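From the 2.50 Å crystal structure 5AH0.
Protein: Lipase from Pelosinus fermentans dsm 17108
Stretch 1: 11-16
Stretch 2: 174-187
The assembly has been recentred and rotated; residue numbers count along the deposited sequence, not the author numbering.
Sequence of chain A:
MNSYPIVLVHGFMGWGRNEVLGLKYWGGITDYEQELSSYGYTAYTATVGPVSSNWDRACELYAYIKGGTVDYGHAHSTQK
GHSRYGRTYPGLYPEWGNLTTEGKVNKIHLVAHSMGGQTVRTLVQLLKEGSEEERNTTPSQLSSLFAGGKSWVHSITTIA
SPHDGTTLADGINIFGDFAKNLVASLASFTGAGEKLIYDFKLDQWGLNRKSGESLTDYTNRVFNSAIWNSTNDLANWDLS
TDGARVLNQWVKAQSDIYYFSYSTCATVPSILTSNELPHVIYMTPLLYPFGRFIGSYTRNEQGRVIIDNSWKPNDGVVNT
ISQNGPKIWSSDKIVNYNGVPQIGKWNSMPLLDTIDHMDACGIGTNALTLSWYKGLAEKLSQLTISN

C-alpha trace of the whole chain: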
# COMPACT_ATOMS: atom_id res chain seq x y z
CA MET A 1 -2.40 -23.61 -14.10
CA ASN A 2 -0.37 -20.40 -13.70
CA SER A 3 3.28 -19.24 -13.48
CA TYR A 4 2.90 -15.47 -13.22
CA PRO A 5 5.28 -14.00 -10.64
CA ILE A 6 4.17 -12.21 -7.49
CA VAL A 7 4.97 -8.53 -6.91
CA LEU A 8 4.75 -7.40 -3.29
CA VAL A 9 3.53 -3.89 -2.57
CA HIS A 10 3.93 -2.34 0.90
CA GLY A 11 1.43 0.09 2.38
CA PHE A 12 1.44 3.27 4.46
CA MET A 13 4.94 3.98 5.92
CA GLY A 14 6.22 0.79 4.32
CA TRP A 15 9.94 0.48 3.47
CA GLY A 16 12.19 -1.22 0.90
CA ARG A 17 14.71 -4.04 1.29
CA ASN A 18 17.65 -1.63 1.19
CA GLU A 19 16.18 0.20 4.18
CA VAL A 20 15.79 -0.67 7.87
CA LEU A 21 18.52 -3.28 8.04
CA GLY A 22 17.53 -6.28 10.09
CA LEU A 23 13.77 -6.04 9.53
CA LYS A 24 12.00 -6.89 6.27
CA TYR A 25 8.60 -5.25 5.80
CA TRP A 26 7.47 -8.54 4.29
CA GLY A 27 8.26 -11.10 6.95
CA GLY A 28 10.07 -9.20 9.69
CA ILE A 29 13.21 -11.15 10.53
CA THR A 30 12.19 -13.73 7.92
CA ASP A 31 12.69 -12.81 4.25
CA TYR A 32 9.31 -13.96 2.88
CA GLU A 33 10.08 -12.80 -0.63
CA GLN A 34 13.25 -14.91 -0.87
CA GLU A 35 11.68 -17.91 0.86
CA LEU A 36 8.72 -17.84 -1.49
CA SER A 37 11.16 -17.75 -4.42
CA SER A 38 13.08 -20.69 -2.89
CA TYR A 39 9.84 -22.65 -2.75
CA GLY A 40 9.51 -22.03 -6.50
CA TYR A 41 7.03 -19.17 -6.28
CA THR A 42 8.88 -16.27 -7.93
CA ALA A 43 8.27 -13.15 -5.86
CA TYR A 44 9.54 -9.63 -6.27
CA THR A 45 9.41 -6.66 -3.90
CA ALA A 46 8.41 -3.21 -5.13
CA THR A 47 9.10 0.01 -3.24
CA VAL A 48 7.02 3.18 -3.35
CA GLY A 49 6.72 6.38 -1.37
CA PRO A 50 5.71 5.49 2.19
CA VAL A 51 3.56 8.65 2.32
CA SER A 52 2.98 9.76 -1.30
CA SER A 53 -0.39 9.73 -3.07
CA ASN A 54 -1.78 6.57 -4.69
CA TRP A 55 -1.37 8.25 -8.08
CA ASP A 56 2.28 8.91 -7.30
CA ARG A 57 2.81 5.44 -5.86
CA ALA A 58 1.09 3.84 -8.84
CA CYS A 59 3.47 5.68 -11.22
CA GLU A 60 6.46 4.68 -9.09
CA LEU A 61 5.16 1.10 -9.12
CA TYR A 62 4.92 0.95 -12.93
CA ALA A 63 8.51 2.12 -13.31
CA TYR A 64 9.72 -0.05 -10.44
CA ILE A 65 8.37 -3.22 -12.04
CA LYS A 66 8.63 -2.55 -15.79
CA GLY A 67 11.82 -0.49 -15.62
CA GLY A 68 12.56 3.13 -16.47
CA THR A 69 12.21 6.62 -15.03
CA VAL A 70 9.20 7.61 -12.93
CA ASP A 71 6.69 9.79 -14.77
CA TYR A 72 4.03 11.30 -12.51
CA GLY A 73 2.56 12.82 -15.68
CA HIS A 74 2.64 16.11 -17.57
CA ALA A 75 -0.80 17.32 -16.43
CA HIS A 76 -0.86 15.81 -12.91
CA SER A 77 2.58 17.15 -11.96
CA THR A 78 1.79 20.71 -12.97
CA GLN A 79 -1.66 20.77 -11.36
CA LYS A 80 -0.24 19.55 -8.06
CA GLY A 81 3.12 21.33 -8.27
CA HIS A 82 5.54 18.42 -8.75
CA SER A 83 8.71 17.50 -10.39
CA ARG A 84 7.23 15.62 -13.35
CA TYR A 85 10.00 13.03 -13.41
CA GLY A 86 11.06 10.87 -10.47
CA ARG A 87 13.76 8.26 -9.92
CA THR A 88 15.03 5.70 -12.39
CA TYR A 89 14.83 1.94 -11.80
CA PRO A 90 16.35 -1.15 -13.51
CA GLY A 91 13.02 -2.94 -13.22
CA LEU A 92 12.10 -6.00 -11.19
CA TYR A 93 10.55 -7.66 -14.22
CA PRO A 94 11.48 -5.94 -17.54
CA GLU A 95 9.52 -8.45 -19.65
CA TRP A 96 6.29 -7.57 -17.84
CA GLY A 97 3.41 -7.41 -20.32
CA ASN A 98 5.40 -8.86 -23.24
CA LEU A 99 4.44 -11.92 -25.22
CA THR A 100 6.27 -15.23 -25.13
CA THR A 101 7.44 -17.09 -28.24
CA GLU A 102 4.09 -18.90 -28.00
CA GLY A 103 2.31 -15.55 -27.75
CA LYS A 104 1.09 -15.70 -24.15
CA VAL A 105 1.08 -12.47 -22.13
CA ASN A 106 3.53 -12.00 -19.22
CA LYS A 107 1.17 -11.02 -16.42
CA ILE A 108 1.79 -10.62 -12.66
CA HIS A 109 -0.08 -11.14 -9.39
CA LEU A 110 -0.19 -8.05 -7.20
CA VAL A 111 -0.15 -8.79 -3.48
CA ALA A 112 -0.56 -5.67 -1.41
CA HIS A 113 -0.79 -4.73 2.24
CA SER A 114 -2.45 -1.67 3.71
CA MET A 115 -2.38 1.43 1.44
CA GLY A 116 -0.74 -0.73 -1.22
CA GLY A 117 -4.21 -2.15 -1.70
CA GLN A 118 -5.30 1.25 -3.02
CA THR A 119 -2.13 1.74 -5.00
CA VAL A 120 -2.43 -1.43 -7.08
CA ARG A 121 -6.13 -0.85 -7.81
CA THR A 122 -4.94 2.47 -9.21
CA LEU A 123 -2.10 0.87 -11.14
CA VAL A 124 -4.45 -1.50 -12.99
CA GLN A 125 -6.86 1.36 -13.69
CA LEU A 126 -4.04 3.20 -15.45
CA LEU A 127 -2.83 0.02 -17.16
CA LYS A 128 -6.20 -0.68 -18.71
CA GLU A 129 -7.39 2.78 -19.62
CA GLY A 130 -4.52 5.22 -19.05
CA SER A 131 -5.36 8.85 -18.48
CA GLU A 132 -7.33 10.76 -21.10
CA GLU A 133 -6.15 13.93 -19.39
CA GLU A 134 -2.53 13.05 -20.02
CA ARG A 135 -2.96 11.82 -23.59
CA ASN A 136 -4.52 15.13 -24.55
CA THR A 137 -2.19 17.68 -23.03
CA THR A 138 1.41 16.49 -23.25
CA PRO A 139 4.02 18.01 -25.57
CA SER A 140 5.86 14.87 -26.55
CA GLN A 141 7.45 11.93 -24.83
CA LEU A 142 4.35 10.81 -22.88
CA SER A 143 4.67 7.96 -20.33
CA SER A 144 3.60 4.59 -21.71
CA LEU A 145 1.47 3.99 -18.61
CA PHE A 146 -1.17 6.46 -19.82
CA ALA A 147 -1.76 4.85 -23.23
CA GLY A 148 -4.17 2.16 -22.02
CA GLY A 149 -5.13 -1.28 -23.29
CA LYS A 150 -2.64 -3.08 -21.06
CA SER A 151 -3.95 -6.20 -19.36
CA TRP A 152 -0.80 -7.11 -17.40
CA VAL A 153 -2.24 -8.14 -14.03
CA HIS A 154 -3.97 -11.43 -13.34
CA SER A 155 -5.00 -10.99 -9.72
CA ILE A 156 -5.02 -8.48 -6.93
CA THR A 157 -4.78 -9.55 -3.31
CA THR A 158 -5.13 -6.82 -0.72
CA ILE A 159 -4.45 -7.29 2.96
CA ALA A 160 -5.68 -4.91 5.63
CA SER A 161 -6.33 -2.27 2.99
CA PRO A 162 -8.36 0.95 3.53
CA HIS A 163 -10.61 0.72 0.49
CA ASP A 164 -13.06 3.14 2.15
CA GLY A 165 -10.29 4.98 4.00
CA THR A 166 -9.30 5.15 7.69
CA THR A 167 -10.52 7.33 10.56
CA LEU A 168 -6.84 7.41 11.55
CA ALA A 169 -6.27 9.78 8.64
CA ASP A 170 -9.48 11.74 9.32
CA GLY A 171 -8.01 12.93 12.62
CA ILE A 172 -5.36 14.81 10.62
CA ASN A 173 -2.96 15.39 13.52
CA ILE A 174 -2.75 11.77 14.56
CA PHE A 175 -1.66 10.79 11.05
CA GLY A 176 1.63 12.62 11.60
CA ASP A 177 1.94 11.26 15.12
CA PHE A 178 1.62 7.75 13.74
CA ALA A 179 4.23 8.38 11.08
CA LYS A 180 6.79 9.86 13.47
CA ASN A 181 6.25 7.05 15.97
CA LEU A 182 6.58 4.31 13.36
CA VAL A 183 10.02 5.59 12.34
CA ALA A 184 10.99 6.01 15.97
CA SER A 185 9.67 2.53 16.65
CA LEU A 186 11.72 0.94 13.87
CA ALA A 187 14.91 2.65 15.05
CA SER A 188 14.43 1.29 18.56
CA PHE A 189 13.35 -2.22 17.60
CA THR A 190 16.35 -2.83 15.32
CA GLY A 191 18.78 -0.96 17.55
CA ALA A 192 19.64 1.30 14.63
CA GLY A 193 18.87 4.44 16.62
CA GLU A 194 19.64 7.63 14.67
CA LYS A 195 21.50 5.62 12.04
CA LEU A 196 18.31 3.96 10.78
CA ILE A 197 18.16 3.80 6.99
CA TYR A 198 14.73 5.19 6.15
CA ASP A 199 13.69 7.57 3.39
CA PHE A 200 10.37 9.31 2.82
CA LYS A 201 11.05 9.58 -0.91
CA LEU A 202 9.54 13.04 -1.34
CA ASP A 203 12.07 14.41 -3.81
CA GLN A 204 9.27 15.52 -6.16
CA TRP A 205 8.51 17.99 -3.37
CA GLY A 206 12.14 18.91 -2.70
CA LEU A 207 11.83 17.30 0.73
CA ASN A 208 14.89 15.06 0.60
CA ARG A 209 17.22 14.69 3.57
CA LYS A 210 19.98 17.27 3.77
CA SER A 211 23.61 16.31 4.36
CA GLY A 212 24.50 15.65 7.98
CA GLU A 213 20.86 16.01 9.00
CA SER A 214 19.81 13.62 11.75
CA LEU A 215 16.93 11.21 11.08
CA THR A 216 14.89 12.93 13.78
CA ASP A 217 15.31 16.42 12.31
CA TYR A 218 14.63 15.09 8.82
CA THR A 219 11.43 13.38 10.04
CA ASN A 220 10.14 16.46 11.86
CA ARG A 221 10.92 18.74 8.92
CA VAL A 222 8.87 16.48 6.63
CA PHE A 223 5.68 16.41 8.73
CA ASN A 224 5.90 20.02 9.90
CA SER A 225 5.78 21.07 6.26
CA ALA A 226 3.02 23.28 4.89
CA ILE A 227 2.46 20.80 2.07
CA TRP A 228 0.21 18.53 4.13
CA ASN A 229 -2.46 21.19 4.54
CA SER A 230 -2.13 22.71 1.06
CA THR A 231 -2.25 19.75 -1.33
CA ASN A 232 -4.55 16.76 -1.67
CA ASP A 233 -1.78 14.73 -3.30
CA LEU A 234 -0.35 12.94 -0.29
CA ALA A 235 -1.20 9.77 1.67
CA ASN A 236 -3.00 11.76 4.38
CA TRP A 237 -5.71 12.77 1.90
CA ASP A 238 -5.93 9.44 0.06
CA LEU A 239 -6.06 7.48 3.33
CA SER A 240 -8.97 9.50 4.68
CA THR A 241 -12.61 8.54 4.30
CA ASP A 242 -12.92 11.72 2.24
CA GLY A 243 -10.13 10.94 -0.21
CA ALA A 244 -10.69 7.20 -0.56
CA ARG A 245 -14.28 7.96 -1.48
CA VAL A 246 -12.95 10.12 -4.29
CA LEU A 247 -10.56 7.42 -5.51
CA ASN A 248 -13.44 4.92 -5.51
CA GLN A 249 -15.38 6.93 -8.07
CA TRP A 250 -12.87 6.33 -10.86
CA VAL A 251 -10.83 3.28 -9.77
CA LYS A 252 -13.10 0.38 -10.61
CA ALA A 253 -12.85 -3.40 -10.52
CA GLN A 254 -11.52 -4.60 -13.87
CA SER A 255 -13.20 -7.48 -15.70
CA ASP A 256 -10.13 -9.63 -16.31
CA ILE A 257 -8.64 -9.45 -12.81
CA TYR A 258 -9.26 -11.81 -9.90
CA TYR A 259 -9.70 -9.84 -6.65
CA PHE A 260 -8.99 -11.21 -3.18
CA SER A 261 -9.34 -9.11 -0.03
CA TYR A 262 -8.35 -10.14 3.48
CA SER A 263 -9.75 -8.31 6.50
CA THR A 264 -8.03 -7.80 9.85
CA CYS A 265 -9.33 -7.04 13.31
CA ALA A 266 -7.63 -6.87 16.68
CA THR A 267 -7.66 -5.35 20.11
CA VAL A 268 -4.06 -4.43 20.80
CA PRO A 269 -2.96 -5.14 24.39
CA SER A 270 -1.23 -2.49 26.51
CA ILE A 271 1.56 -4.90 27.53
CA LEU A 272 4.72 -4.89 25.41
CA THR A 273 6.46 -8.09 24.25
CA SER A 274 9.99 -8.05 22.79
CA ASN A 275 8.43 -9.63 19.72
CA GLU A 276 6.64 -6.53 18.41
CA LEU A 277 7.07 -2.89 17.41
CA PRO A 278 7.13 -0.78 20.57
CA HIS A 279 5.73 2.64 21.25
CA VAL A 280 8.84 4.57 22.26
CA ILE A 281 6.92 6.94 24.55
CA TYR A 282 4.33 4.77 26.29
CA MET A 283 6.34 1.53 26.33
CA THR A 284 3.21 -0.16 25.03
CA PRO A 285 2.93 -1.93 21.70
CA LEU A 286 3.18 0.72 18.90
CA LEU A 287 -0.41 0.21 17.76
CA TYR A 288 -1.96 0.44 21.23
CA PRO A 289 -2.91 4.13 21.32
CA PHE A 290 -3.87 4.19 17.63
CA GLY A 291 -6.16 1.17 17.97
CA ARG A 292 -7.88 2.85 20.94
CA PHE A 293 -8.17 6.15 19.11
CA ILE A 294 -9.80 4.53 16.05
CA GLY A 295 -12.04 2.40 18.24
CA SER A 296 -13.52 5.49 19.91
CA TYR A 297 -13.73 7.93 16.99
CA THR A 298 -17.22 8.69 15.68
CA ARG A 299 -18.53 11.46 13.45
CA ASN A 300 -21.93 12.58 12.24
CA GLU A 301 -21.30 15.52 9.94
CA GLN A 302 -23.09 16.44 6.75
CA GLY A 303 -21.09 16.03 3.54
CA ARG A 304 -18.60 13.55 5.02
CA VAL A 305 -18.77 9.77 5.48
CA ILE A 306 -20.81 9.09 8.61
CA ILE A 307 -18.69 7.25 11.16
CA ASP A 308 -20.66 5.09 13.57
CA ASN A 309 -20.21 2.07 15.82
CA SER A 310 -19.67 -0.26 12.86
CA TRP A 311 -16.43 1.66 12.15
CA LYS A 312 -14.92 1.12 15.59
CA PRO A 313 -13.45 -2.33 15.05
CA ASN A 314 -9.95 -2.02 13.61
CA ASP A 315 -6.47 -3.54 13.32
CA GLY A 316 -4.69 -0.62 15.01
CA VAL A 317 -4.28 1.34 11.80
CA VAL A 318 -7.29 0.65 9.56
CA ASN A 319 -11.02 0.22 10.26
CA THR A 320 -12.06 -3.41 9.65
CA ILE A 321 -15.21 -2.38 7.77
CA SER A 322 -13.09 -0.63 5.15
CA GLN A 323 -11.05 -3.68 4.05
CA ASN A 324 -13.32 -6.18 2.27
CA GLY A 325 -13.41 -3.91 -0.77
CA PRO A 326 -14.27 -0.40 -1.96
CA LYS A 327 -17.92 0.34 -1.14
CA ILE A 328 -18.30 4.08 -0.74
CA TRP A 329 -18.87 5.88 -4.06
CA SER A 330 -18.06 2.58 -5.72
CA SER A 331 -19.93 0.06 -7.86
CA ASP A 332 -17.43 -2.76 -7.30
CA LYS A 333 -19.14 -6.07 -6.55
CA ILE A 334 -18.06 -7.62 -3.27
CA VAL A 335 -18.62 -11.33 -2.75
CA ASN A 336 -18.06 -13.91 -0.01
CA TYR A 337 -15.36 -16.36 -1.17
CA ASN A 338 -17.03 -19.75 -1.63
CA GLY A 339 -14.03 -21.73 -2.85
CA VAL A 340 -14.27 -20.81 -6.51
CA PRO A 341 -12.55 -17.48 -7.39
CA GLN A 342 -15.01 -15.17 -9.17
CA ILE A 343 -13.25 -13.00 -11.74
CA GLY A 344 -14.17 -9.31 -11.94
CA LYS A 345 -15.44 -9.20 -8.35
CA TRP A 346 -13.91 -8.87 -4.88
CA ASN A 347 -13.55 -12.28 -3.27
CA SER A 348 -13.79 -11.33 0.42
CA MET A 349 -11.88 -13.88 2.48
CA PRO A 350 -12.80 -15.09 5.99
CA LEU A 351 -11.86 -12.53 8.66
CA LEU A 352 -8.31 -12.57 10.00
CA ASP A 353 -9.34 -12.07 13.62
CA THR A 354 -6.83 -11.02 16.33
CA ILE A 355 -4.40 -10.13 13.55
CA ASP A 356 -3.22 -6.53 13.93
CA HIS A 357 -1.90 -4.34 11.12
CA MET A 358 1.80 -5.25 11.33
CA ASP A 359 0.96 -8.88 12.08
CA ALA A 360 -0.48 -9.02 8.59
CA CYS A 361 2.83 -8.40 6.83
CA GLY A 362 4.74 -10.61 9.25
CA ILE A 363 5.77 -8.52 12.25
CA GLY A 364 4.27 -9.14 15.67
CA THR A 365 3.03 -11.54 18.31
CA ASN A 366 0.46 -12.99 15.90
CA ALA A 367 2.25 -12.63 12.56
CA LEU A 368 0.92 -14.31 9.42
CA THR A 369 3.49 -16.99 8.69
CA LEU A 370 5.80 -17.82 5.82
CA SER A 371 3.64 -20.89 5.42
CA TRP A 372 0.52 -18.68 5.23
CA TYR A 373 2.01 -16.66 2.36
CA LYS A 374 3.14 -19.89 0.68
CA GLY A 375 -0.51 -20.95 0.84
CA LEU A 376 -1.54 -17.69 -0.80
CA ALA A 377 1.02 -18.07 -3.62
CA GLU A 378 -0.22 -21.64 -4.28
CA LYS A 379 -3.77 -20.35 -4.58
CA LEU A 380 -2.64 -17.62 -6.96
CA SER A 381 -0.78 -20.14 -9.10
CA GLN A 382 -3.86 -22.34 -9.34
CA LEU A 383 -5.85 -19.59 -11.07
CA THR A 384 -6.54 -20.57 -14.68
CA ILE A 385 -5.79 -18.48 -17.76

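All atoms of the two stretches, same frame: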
# COMPACT_ATOMS: atom_id res chain seq x y z
N GLY A 11 2.45 -0.92 2.20
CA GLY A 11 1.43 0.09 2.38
C GLY A 11 1.95 1.40 2.96
O GLY A 11 3.05 1.85 2.65
N PHE A 12 1.12 2.02 3.80
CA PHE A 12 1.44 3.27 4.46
C PHE A 12 2.67 3.13 5.38
O PHE A 12 2.69 2.27 6.25
CB PHE A 12 0.20 3.74 5.22
CG PHE A 12 0.41 4.92 6.12
CD1 PHE A 12 1.12 6.03 5.69
CD2 PHE A 12 -0.12 4.92 7.40
CE1 PHE A 12 1.31 7.13 6.53
CE2 PHE A 12 0.06 6.00 8.24
CZ PHE A 12 0.78 7.11 7.81
N MET A 13 3.68 3.98 5.17
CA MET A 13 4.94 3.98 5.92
C MET A 13 5.80 2.75 5.68
O MET A 13 6.80 2.55 6.38
CB MET A 13 4.70 4.11 7.43
CG MET A 13 3.99 5.37 7.87
SD MET A 13 4.93 6.84 7.49
CE MET A 13 6.51 6.52 8.27
N GLY A 14 5.43 1.95 4.70
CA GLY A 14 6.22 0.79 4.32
C GLY A 14 7.59 1.18 3.80
O GLY A 14 7.78 2.33 3.37
N TRP A 15 8.53 0.24 3.83
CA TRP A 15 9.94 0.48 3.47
C TRP A 15 10.54 -0.63 2.60
O TRP A 15 10.06 -1.76 2.60
CB TRP A 15 10.78 0.65 4.74
CG TRP A 15 10.79 -0.56 5.61
CD1 TRP A 15 11.70 -1.58 5.60
CD2 TRP A 15 9.83 -0.88 6.62
NE1 TRP A 15 11.37 -2.53 6.54
CE2 TRP A 15 10.23 -2.12 7.20
CE3 TRP A 15 8.69 -0.26 7.12
CZ2 TRP A 15 9.52 -2.73 8.23
CZ3 TRP A 15 7.98 -0.88 8.13
CH2 TRP A 15 8.39 -2.10 8.67
N GLY A 16 11.59 -0.29 1.84
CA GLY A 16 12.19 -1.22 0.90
C GLY A 16 13.32 -2.03 1.50
O GLY A 16 13.80 -1.73 2.59
N ILE A 174 -3.22 13.05 14.06
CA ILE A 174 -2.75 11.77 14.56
C ILE A 174 -2.06 10.98 13.45
O ILE A 174 -1.26 10.09 13.71
CB ILE A 174 -3.90 10.98 15.20
CG1 ILE A 174 -3.34 9.80 16.01
CG2 ILE A 174 -4.89 10.53 14.13
CD1 ILE A 174 -4.30 9.28 17.05
N PHE A 175 -2.37 11.33 12.21
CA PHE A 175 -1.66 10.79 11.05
C PHE A 175 -0.15 11.04 11.15
O PHE A 175 0.65 10.14 10.94
CB PHE A 175 -2.22 11.41 9.76
CG PHE A 175 -1.36 11.18 8.55
CD1 PHE A 175 -0.31 12.04 8.24
CD2 PHE A 175 -1.62 10.12 7.70
CE1 PHE A 175 0.46 11.84 7.14
CE2 PHE A 175 -0.85 9.91 6.57
CZ PHE A 175 0.20 10.77 6.29
N GLY A 176 0.23 12.28 11.43
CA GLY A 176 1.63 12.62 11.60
C GLY A 176 2.24 12.03 12.86
O GLY A 176 3.43 11.72 12.90
N ASP A 177 1.43 11.87 13.90
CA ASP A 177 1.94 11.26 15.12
C ASP A 177 2.27 9.80 14.85
O ASP A 177 3.29 9.28 15.32
CB ASP A 177 0.93 11.35 16.26
CG ASP A 177 1.43 10.70 17.53
OD1 ASP A 177 2.19 11.35 18.28
OD2 ASP A 177 1.10 9.52 17.77
N PHE A 178 1.40 9.14 14.09
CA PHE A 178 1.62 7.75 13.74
C PHE A 178 2.88 7.60 12.90
O PHE A 178 3.67 6.68 13.12
CB PHE A 178 0.44 7.17 12.98
CG PHE A 178 0.65 5.74 12.61
CD1 PHE A 178 0.45 4.75 13.55
CD2 PHE A 178 1.11 5.39 11.36
CE1 PHE A 178 0.68 3.43 13.24
CE2 PHE A 178 1.35 4.06 11.04
CZ PHE A 178 1.14 3.09 11.98
N ALA A 179 3.07 8.48 11.93
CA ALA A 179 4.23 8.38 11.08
C ALA A 179 5.51 8.51 11.89
O ALA A 179 6.37 7.61 11.87
CB ALA A 179 4.19 9.42 9.98
N LYS A 180 5.63 9.61 12.63
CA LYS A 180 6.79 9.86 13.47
C LYS A 180 7.08 8.67 14.38
O LYS A 180 8.21 8.20 14.45
CB LYS A 180 6.57 11.11 14.32
CG LYS A 180 6.66 12.41 13.53
CD LYS A 180 5.93 13.52 14.27
CE LYS A 180 6.43 14.88 13.80
NZ LYS A 180 5.61 15.99 14.34
N ASN A 181 6.04 8.15 15.03
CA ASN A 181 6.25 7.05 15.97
C ASN A 181 6.64 5.74 15.29
O ASN A 181 7.38 4.95 15.85
CB ASN A 181 5.00 6.84 16.81
CG ASN A 181 4.93 7.82 17.96
OD1 ASN A 181 5.64 7.67 18.96
ND2 ASN A 181 4.06 8.82 17.83
N LEU A 182 6.17 5.52 14.06
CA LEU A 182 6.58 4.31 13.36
C LEU A 182 8.08 4.34 13.05
O LEU A 182 8.76 3.35 13.23
CB LEU A 182 5.79 4.13 12.06
CG LEU A 182 6.25 2.84 11.36
CD1 LEU A 182 5.13 1.86 11.22
CD2 LEU A 182 6.88 3.14 10.01
N VAL A 183 8.59 5.48 12.59
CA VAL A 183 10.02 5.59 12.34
C VAL A 183 10.79 5.41 13.63
O VAL A 183 11.75 4.64 13.69
CB VAL A 183 10.41 6.94 11.72
CG1 VAL A 183 11.92 7.00 11.49
CG2 VAL A 183 9.67 7.15 10.43
N ALA A 184 10.35 6.11 14.67
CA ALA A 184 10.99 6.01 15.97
C ALA A 184 10.95 4.59 16.47
O ALA A 184 11.93 4.09 17.03
CB ALA A 184 10.31 6.94 16.95
N SER A 185 9.83 3.92 16.22
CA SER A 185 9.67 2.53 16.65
C SER A 185 10.65 1.60 15.95
O SER A 185 11.26 0.75 16.58
CB SER A 185 8.25 2.04 16.39
OG SER A 185 8.11 0.69 16.79
N LEU A 186 10.80 1.77 14.64
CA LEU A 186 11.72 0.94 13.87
C LEU A 186 13.16 1.10 14.34
O LEU A 186 13.90 0.12 14.50
CB LEU A 186 11.63 1.28 12.39
CG LEU A 186 10.30 0.97 11.68
CD1 LEU A 186 10.41 1.35 10.21
CD2 LEU A 186 9.90 -0.49 11.85
N ALA A 187 13.56 2.35 14.59
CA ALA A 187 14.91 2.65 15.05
C ALA A 187 15.21 1.97 16.38
O ALA A 187 16.31 1.49 16.59
CB ALA A 187 15.12 4.15 15.16

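Contact between the loop 11-16 and the helix 174-187 of the lipase, followed along the helix. The loop opens with a type II beta turn from G11 to G14, closed by the backbone hydrogen bond from G14 N to G11 O (3.1 Å); F12 and M13 occupy its corners and, with W15, supply the loop's side of the contact. All three direct their CA-to-CB bonds toward the helix, and every contact across the two stretches is apolar, with no hydrogen bond between them. I174 is out of reach. F175 is the first residue to touch it: its CA-to-CB bond points sideways, but with chi1 in t the ring end comes nearer, and F175 CE2 lies 3.5 Å from F12 CZ. The F12 and F175 ring planes are near parallel, at 19°, but slid apart with centroids 5.1 Å from each other, so the rings barely overlap. G176 and D177 make no contact with the loop. D177 instead serves the helix itself, its carbonyl O accepting a hydrogen bond from N181 ND2 (2.7 Å) as well as the backbone bond from N181 N (3.0 Å). One turn on from I174, F178 points toward the loop and meets the same phenylalanine, F178 CD2 standing 3.3 Å from F12 CE2. The F12 and F178 rings are also slid apart, with centroids 5.6 Å from each other and planes at 30°; F12 thus packs against two helix aromatics without a full stack on either. F178 also reaches the next loop residue, its CE2 lying 4.3 Å from M13 CG. The small side chain of A179 receives the M13 sulfur, with A179 CB 3.7 Å from M13 SD; this is also where the backbones come nearest, the CA atoms of M13 and A179 being 6.8 Å apart. K180 points away and N181 is out of reach. L182 points toward the loop and sets CD2 3.5 Å from M13 CB, while V183, directed sideways, places CG2 3.9 Å from M13 CE. The methionine, with all three chi angles in m, therefore touches four helix residues from F178 to V183 and has the largest area covered by the helix of any loop residue. L186 ends the contact on W15: L186 CD1 sits over one face of the indole, 4.0 Å from the centroid of the six-membered ring and 18° off its normal, a CH-pi arrangement, and L186 CD2 approaches W15 CH2 at 3.9 Å.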